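Local coordinates for protein phosphodiesterase (Candida albicans, PDB 6CPU) that is a phosphodiesterase of the HD family, a largely helical protein that binds a zinc ion and, in this model, a magnesium ion, at residues A455-T467 with F532-V544. Sequence-based numbering, arbitrary orientation.
Sequences ALLIKCADISNVT and FINLFAENLFNSV. With ZN (zinc ion), chain B.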
loop_
_atom_site.group_PDB
_atom_site.type_symbol
_atom_site.label_atom_id
_atom_site.label_comp_id
_atom_site.label_asym_id
_atom_site.label_seq_id
_atom_site.Cartn_x
_atom_site.Cartn_y
_atom_site.Cartn_z
ATOM N N ALA A 455 5.035 -13.995 -10.532
ATOM C CA ALA A 455 3.941 -13.268 -11.175
ATOM C C ALA A 455 2.581 -13.885 -10.896
ATOM O O ALA A 455 1.606 -13.186 -10.635
ATOM C CB ALA A 455 4.171 -13.186 -12.677
ATOM N N LEU A 456 2.509 -15.206 -10.963
ATOM C CA LEU A 456 1.255 -15.894 -10.716
ATOM C C LEU A 456 0.824 -15.774 -9.262
ATOM O O LEU A 456 -0.349 -15.613 -8.981
ATOM C CB LEU A 456 1.369 -17.369 -11.124
ATOM C CG LEU A 456 1.565 -17.594 -12.630
ATOM C CD1 LEU A 456 1.948 -19.049 -12.897
ATOM C CD2 LEU A 456 0.330 -17.196 -13.421
ATOM N N LEU A 457 1.772 -15.849 -8.346
ATOM C CA LEU A 457 1.438 -15.787 -6.927
ATOM C C LEU A 457 0.935 -14.393 -6.549
ATOM O O LEU A 457 -0.109 -14.266 -5.913
ATOM C CB LEU A 457 2.624 -16.216 -6.062
ATOM C CG LEU A 457 2.911 -17.729 -6.100
ATOM C CD1 LEU A 457 4.095 -18.072 -5.219
ATOM C CD2 LEU A 457 1.678 -18.517 -5.687
ATOM N N ILE A 458 1.641 -13.352 -6.992
ATOM C CA ILE A 458 1.204 -11.988 -6.694
ATOM C C ILE A 458 -0.132 -11.704 -7.379
ATOM O O ILE A 458 -0.966 -11.030 -6.815
ATOM C CB ILE A 458 2.288 -10.934 -7.037
ATOM C CG1 ILE A 458 2.003 -9.610 -6.309
ATOM C CG2 ILE A 458 2.404 -10.734 -8.544
ATOM C CD1 ILE A 458 3.115 -8.588 -6.466
ATOM N N LYS A 459 -0.364 -12.242 -8.580
ATOM C CA LYS A 459 -1.676 -12.089 -9.229
ATOM C C LYS A 459 -2.797 -12.683 -8.398
ATOM O O LYS A 459 -3.860 -12.080 -8.242
ATOM C CB LYS A 459 -1.693 -12.732 -10.618
ATOM C CG LYS A 459 -1.139 -11.836 -11.710
ATOM C CD LYS A 459 -1.108 -12.533 -13.069
ATOM C CE LYS A 459 -2.507 -12.850 -13.571
ATOM N NZ LYS A 459 -3.423 -11.680 -13.529
ATOM N N CYS A 460 -2.562 -13.890 -7.896
ATOM C CA CYS A 460 -3.555 -14.588 -7.077
ATOM C C CYS A 460 -3.811 -13.804 -5.784
ATOM O O CYS A 460 -4.959 -13.567 -5.405
ATOM C CB CYS A 460 -3.086 -16.013 -6.780
ATOM S SG CYS A 460 -3.267 -17.155 -8.188
ATOM N N ALA A 461 -2.733 -13.373 -5.138
ATOM C CA ALA A 461 -2.836 -12.561 -3.911
ATOM C C ALA A 461 -3.622 -11.278 -4.139
ATOM O O ALA A 461 -4.501 -10.929 -3.348
ATOM C CB ALA A 461 -1.451 -12.245 -3.376
ATOM N N ASP A 462 -3.319 -10.577 -5.233
ATOM C CA ASP A 462 -3.992 -9.313 -5.520
ATOM C C ASP A 462 -5.505 -9.464 -5.705
ATOM O O ASP A 462 -6.265 -8.564 -5.337
ATOM C CB ASP A 462 -3.371 -8.659 -6.750
ATOM C CG ASP A 462 -3.800 -7.216 -6.933
ATOM O OD1 ASP A 462 -4.000 -6.465 -5.936
ATOM O OD2 ASP A 462 -3.920 -6.837 -8.111
ATOM N N ILE A 463 -5.954 -10.590 -6.271
ATOM C CA ILE A 463 -7.396 -10.812 -6.477
ATOM C C ILE A 463 -7.957 -11.864 -5.511
ATOM O O ILE A 463 -8.924 -12.562 -5.830
ATOM C CB ILE A 463 -7.734 -11.176 -7.953
ATOM C CG1 ILE A 463 -7.110 -12.509 -8.376
ATOM C CG2 ILE A 463 -7.277 -10.070 -8.894
ATOM C CD1 ILE A 463 -7.813 -13.138 -9.566
ATOM N N SER A 464 -7.378 -11.943 -4.314
ATOM C CA SER A 464 -7.705 -13.013 -3.365
ATOM C C SER A 464 -8.963 -12.764 -2.540
ATOM O O SER A 464 -9.362 -13.640 -1.764
ATOM C CB SER A 464 -6.511 -13.267 -2.439
ATOM O OG SER A 464 -6.283 -12.149 -1.596
ATOM N N ASN A 465 -9.606 -11.606 -2.698
ATOM C CA ASN A 465 -10.794 -11.292 -1.922
ATOM C C ASN A 465 -11.875 -12.371 -2.049
ATOM O O ASN A 465 -12.510 -12.718 -1.055
ATOM C CB ASN A 465 -11.398 -9.961 -2.344
ATOM C CG ASN A 465 -10.568 -8.768 -1.911
ATOM O OD1 ASN A 465 -9.543 -8.893 -1.225
ATOM N ND2 ASN A 465 -11.021 -7.596 -2.298
ATOM N N VAL A 466 -12.085 -12.875 -3.267
ATOM C CA VAL A 466 -13.079 -13.942 -3.496
ATOM C C VAL A 466 -12.672 -15.310 -2.932
ATOM O O VAL A 466 -13.527 -16.197 -2.838
ATOM C CB VAL A 466 -13.467 -14.097 -4.990
ATOM C CG1 VAL A 466 -14.130 -12.823 -5.495
ATOM C CG2 VAL A 466 -12.275 -14.485 -5.849
ATOM N N THR A 467 -11.388 -15.482 -2.598
ATOM C CA THR A 467 -10.856 -16.710 -1.990
ATOM C C THR A 467 -10.789 -16.685 -0.450
ATOM O O THR A 467 -10.444 -17.692 0.167
ATOM C CB THR A 467 -9.447 -17.063 -2.516
ATOM O OG1 THR A 467 -8.469 -16.162 -1.977
ATOM C CG2 THR A 467 -9.391 -17.023 -4.040
ATOM N N PHE A 532 -17.120 -11.518 -11.407
ATOM C CA PHE A 532 -15.667 -11.600 -11.234
ATOM C C PHE A 532 -15.137 -13.028 -11.114
ATOM O O PHE A 532 -14.085 -13.352 -11.675
ATOM C CB PHE A 532 -15.211 -10.772 -10.025
ATOM C CG PHE A 532 -13.723 -10.635 -9.931
ATOM C CD1 PHE A 532 -13.057 -9.677 -10.682
ATOM C CD2 PHE A 532 -12.977 -11.487 -9.121
ATOM C CE1 PHE A 532 -11.680 -9.560 -10.616
ATOM C CE2 PHE A 532 -11.598 -11.375 -9.053
ATOM C CZ PHE A 532 -10.949 -10.406 -9.801
ATOM N N ILE A 533 -15.856 -13.878 -10.386
ATOM C CA ILE A 533 -15.452 -15.278 -10.225
ATOM C C ILE A 533 -15.488 -16.034 -11.557
ATOM O O ILE A 533 -14.545 -16.753 -11.893
ATOM C CB ILE A 533 -16.324 -16.006 -9.178
ATOM C CG1 ILE A 533 -16.008 -15.473 -7.777
ATOM C CG2 ILE A 533 -16.093 -17.517 -9.230
ATOM C CD1 ILE A 533 -17.097 -15.728 -6.761
ATOM N N ASN A 534 -16.570 -15.869 -12.311
ATOM C CA ASN A 534 -16.700 -16.536 -13.611
ATOM C C ASN A 534 -15.680 -16.037 -14.628
ATOM O O ASN A 534 -14.967 -16.830 -15.239
ATOM C CB ASN A 534 -18.123 -16.382 -14.166
ATOM C CG ASN A 534 -19.122 -17.300 -13.480
ATOM O OD1 ASN A 534 -18.782 -18.409 -13.069
ATOM N ND2 ASN A 534 -20.366 -16.843 -13.362
ATOM N N LEU A 535 -15.595 -14.721 -14.786
ATOM C CA LEU A 535 -14.771 -14.141 -15.839
ATOM C C LEU A 535 -13.273 -14.077 -15.527
ATOM O O LEU A 535 -12.477 -13.998 -16.455
ATOM C CB LEU A 535 -15.311 -12.761 -16.229
ATOM C CG LEU A 535 -16.680 -12.842 -16.928
ATOM C CD1 LEU A 535 -17.499 -11.575 -16.729
ATOM C CD2 LEU A 535 -16.523 -13.151 -18.414
ATOM N N PHE A 536 -12.879 -14.125 -14.249
ATOM C CA PHE A 536 -11.446 -14.063 -13.884
ATOM C C PHE A 536 -10.951 -15.105 -12.864
ATOM O O PHE A 536 -10.030 -15.866 -13.159
ATOM C CB PHE A 536 -11.078 -12.656 -13.381
ATOM C CG PHE A 536 -11.288 -11.569 -14.402
ATOM C CD1 PHE A 536 -10.567 -11.564 -15.586
ATOM C CD2 PHE A 536 -12.204 -10.548 -14.175
ATOM C CE1 PHE A 536 -10.761 -10.569 -16.529
ATOM C CE2 PHE A 536 -12.402 -9.547 -15.115
ATOM C CZ PHE A 536 -11.678 -9.558 -16.294
ATOM N N ALA A 537 -11.542 -15.132 -11.671
ATOM C CA ALA A 537 -10.935 -15.838 -10.531
ATOM C C ALA A 537 -10.924 -17.359 -10.671
ATOM O O ALA A 537 -9.869 -17.997 -10.536
ATOM C CB ALA A 537 -11.628 -15.444 -9.237
ATOM N N GLU A 538 -12.096 -17.934 -10.933
ATOM C CA GLU A 538 -12.236 -19.389 -11.031
ATOM C C GLU A 538 -11.141 -19.976 -11.912
ATOM O O GLU A 538 -10.435 -20.887 -11.494
ATOM C CB GLU A 538 -13.621 -19.775 -11.563
ATOM C CG GLU A 538 -13.940 -21.260 -11.452
ATOM C CD GLU A 538 -15.433 -21.550 -11.403
ATOM O OE1 GLU A 538 -16.236 -20.698 -11.841
ATOM O OE2 GLU A 538 -15.806 -22.640 -10.921
ATOM N N ASN A 539 -10.976 -19.422 -13.110
ATOM C CA ASN A 539 -9.991 -19.937 -14.060
ATOM C C ASN A 539 -8.543 -19.784 -13.621
ATOM O O ASN A 539 -7.744 -20.704 -13.805
ATOM C CB ASN A 539 -10.182 -19.291 -15.435
ATOM C CG ASN A 539 -11.444 -19.763 -16.127
ATOM O OD1 ASN A 539 -11.910 -20.882 -15.905
ATOM N ND2 ASN A 539 -12.008 -18.910 -16.973
ATOM N N LEU A 540 -8.192 -18.632 -13.048
ATOM C CA LEU A 540 -6.808 -18.404 -12.608
ATOM C C LEU A 540 -6.422 -19.325 -11.449
ATOM O O LEU A 540 -5.352 -19.937 -11.462
ATOM C CB LEU A 540 -6.587 -16.942 -12.189
ATOM C CG LEU A 540 -5.184 -16.607 -11.662
ATOM C CD1 LEU A 540 -4.134 -16.722 -12.758
ATOM C CD2 LEU A 540 -5.159 -15.217 -11.039
ATOM N N PHE A 541 -7.272 -19.398 -10.435
ATOM C CA PHE A 541 -6.952 -20.202 -9.256
ATOM C C PHE A 541 -6.930 -21.705 -9.588
ATOM O O PHE A 541 -5.979 -22.413 -9.223
ATOM C CB PHE A 541 -7.900 -19.870 -8.100
ATOM C CG PHE A 541 -7.537 -18.597 -7.383
ATOM C CD1 PHE A 541 -6.498 -18.586 -6.460
ATOM C CD2 PHE A 541 -8.194 -17.404 -7.661
ATOM C CE1 PHE A 541 -6.143 -17.419 -5.811
ATOM C CE2 PHE A 541 -7.837 -16.229 -7.012
ATOM C CZ PHE A 541 -6.811 -16.239 -6.090
ATOM N N ASN A 542 -7.952 -22.175 -10.307
ATOM C CA ASN A 542 -7.958 -23.547 -10.845
ATOM C C ASN A 542 -6.684 -23.856 -11.615
ATOM O O ASN A 542 -6.043 -24.870 -11.375
ATOM C CB ASN A 542 -9.177 -23.777 -11.750
ATOM C CG ASN A 542 -10.461 -23.976 -10.965
ATOM O OD1 ASN A 542 -10.447 -24.505 -9.852
ATOM N ND2 ASN A 542 -11.586 -23.564 -11.548
ATOM N N SER A 543 -6.298 -22.955 -12.516
ATOM C CA SER A 543 -5.093 -23.135 -13.319
ATOM C C SER A 543 -3.810 -23.115 -12.483
ATOM O O SER A 543 -2.892 -23.900 -12.723
ATOM C CB SER A 543 -5.032 -22.067 -14.415
ATOM O OG SER A 543 -3.971 -22.330 -15.314
ATOM N N VAL A 544 -3.748 -22.219 -11.502
ATOM C CA VAL A 544 -2.585 -22.130 -10.614
ATOM C C VAL A 544 -2.520 -23.326 -9.649
ATOM O O VAL A 544 -1.437 -23.871 -9.404
ATOM C CB VAL A 544 -2.568 -20.783 -9.840
ATOM C CG1 VAL A 544 -1.544 -20.797 -8.709
ATOM C CG2 VAL A 544 -2.268 -19.634 -10.798
HETATM ZN ZN ZN B . -3.779 -4.420 -5.680
HETATM O O HOH W 1 -3.183 -4.277 -7.756
HETATM O O HOH W 2 -5.804 -3.972 -6.447
#
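The ring of Phe541 is sandwiched between Thr467 and Cys460. Thr467 CG2 sits over one face, 3.5 Å from the Phe541 ring centroid and 18° off its normal, a close CH-pi contact. Over the opposite face lies Cys460 SG, 4.2 Å from the same centroid, in a sulfur-aromatic contact. The methyl of Thr467 is held there by its hydroxyl: OG1, placed between backbone N and carbonyl carbon (chi1 73°), donates in the carbonyl plane to Ser464 O at 2.7 Å, and Thr467 N bonds to the same oxygen. Just after the helix, Ile463 points toward the second helix; its CD1 reaches Leu540 CD2 at 3.7 Å, while its CB meets the edge of the Phe532 ring. Val466 completes this tight half by setting CG2 against Ala537 CB at 3.6 Å and CG1 against Ile533.

Helices 446-462 and 525-547 run roughly antiparallel here, their local axes 10.6 Å apart at 140°, and belong to the all-helical fold of the HD phosphodiesterase family. The first helix ends at Asp462, whose OD1 binds zinc at 2.1 Å beside His278, His349 and Asp350, while OD2 accepts a bond from a zinc-bound water. Asp462 thus faces the metal as its neighbour Ile463 plugs into the packing. Ser464 OG reaches back to bond with Ala461 O where the chain leaves the helix.

Packing slackens toward the start of 455-467, where Leu456 CB comes no nearer to Val544 than 4.3 Å, at CG2, and Lys459 meets Leu540 through its aliphatic CE. Along the outer side of 532-544, Leu535 and Asn539 face solvent, whereas Asn534 and Glu538 both engage Lys562.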